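Local coordinates for flavin-dependent thymidylate synthase (Thermus thermophilus, PDB 6J61), which catalyses the FAD-dependent reductive methylation of dUMP to dTMP, taking the methyl group from methylenetetrahydrofolate and reducing power from NADPH, at the interface of chains A and B. Residues are numbered along the deposited sequence; one frame, centred on the assembly and turned at random. Chains: chain A/B, Flavin-dependent thymidylate synthase.

The interface of chains A and B. Residues chain A 217-218, 221-222, 251, 255; chain B 226-228.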
loop_
_atom_site.group_PDB
_atom_site.type_symbol
_atom_site.label_atom_id
_atom_site.label_comp_id
_atom_site.label_asym_id
_atom_site.label_seq_id
_atom_site.Cartn_x
_atom_site.Cartn_y
_atom_site.Cartn_z
ATOM N N GLU A 217 -23.937 1.997 12.435
ATOM C CA GLU A 217 -24.985 1.022 12.190
ATOM C C GLU A 217 -24.504 -0.316 11.611
ATOM O O GLU A 217 -24.796 -1.372 12.168
ATOM C CB GLU A 217 -26.033 1.660 11.264
ATOM C CG GLU A 217 -27.188 0.763 10.818
ATOM C CD GLU A 217 -27.909 0.085 11.967
ATOM O OE1 GLU A 217 -28.229 0.748 12.979
ATOM O OE2 GLU A 217 -28.171 -1.125 11.844
ATOM N N HIS A 218 -23.757 -0.261 10.510
ATOM C CA HIS A 218 -23.278 -1.461 9.830
ATOM C C HIS A 218 -22.007 -2.151 10.325
ATOM O O HIS A 218 -21.885 -3.369 10.196
ATOM C CB HIS A 218 -23.117 -1.163 8.346
ATOM C CG HIS A 218 -24.396 -0.794 7.667
ATOM N ND1 HIS A 218 -25.368 -1.722 7.357
ATOM C CD2 HIS A 218 -24.885 0.408 7.280
ATOM C CE1 HIS A 218 -26.400 -1.105 6.807
ATOM N NE2 HIS A 218 -26.133 0.187 6.750
ATOM N N GLU A 221 -21.348 -1.173 15.476
ATOM C CA GLU A 221 -22.412 -1.830 16.232
ATOM C C GLU A 221 -22.949 -3.082 15.539
ATOM O O GLU A 221 -24.036 -3.573 15.857
ATOM C CB GLU A 221 -23.562 -0.850 16.478
ATOM C CG GLU A 221 -23.163 0.384 17.269
ATOM C CD GLU A 221 -22.191 0.051 18.378
ATOM O OE1 GLU A 221 -22.415 -0.950 19.090
ATOM O OE2 GLU A 221 -21.199 0.791 18.541
ATOM N N GLY A 222 -22.187 -3.588 14.583
ATOM C CA GLY A 222 -22.601 -4.780 13.882
ATOM C C GLY A 222 -21.726 -5.935 14.323
ATOM O O GLY A 222 -20.969 -5.815 15.282
ATOM N N LEU A 251 -36.762 -1.817 8.631
ATOM C CA LEU A 251 -36.025 -2.114 7.410
ATOM C C LEU A 251 -36.996 -2.372 6.269
ATOM O O LEU A 251 -38.019 -3.020 6.461
ATOM C CB LEU A 251 -35.130 -3.341 7.601
ATOM C CG LEU A 251 -34.101 -3.330 8.736
ATOM C CD1 LEU A 251 -33.165 -4.516 8.568
ATOM C CD2 LEU A 251 -33.298 -2.044 8.710
ATOM N N ARG A 255 -32.470 -2.914 1.838
ATOM C CA ARG A 255 -31.898 -3.264 3.137
ATOM C C ARG A 255 -32.508 -4.584 3.600
ATOM O O ARG A 255 -31.797 -5.520 3.959
ATOM C CB ARG A 255 -32.196 -2.177 4.182
ATOM C CG ARG A 255 -31.023 -1.268 4.515
ATOM C CD ARG A 255 -29.805 -2.062 4.997
ATOM N NE ARG A 255 -29.780 -2.378 6.427
ATOM C CZ ARG A 255 -29.806 -1.467 7.397
ATOM N NH1 ARG A 255 -29.869 -0.175 7.095
ATOM N NH2 ARG A 255 -29.736 -1.840 8.667
ATOM N N SER B 226 -25.848 -5.990 10.492
ATOM C CA SER B 226 -25.930 -4.646 11.037
ATOM C C SER B 226 -26.492 -4.683 12.438
ATOM O O SER B 226 -26.837 -5.750 12.953
ATOM C CB SER B 226 -26.848 -3.787 10.182
ATOM O OG SER B 226 -28.191 -4.196 10.363
ATOM N N ARG B 227 -26.601 -3.500 13.034
ATOM C CA ARG B 227 -27.113 -3.355 14.381
ATOM C C ARG B 227 -28.591 -3.714 14.450
ATOM O O ARG B 227 -29.000 -4.456 15.346
ATOM C CB ARG B 227 -26.896 -1.920 14.883
ATOM C CG ARG B 227 -27.439 -1.653 16.295
ATOM C CD ARG B 227 -27.105 -0.251 16.770
ATOM N NE ARG B 227 -27.374 0.734 15.725
ATOM C CZ ARG B 227 -26.833 1.948 15.682
ATOM N NH1 ARG B 227 -25.993 2.335 16.637
ATOM N NH2 ARG B 227 -27.100 2.756 14.666
ATOM N N THR B 228 -29.387 -3.202 13.512
ATOM C CA THR B 228 -30.818 -3.493 13.507
ATOM C C THR B 228 -31.048 -4.993 13.296
ATOM O O THR B 228 -31.960 -5.577 13.881
ATOM C CB THR B 228 -31.558 -2.714 12.401
ATOM O OG1 THR B 228 -31.291 -3.313 11.133
ATOM C CG2 THR B 228 -31.095 -1.283 12.362
#
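A:Glu217, near the end of helix 209-220, meets the first turn of helix 227-236 of chain B in a worked example of N-terminal helix capping across a subunit boundary. With CG anti to its backbone N (chi1 177°) and a bend at chi2, the side chain curls so that its carboxylate faces the start of the B helix. CB of A:Glu217 lies 3.7 Å from NH2 of B:Arg227, and farther out the carboxyl carbon CD rests 3.5 Å from the methyl CG2 of B:Thr228. At the tip the two oxygens divide the work. OE2 of A:Glu217 offers its syn lone pair to the backbone N of B:Thr228, a fairly straight hydrogen bond of 2.9 Å (164° at H). OE1 of A:Glu217 is gripped twice by the side of the B:Arg227 guanidinium, through bent bonds from the same face of the carboxylate: NE comes from well above the plane, NH2 from the anti side, tilted out of it, the NH2 contact at 2.9 Å being a salt bridge as well. The two side chains cross at about a right angle, the carboxylate and guanidinium planes 57° apart. Behind the tip, the backbone O of A:Glu217 accepts from the backbone N of B:Arg227 at 2.9 Å. The arginine's aliphatic stem runs alongside A:Glu221, CD of B:Arg227 lying 3.6 Å from CB of A:Glu221. An alanine in place of B:Arg227 would probably leave OE1 without its charged mate and open a gap beside A:Glu221. On the other flank, A:Arg255 sends NH2 to the hydroxyl OG of B:Ser226 at 3.3 Å, its guanidinium sandwiched between A:Leu251 CD2 and A:His218 CE1. This arginine also forms a longer salt bridge with OE2 of A:Glu217, so positive charge on both sides, together with the helix start, would be expected to favour an ionised carboxylate. The site thus locks the two chains' C-terminal regions together; with its twin it likely steadies this pair within the homotetramer.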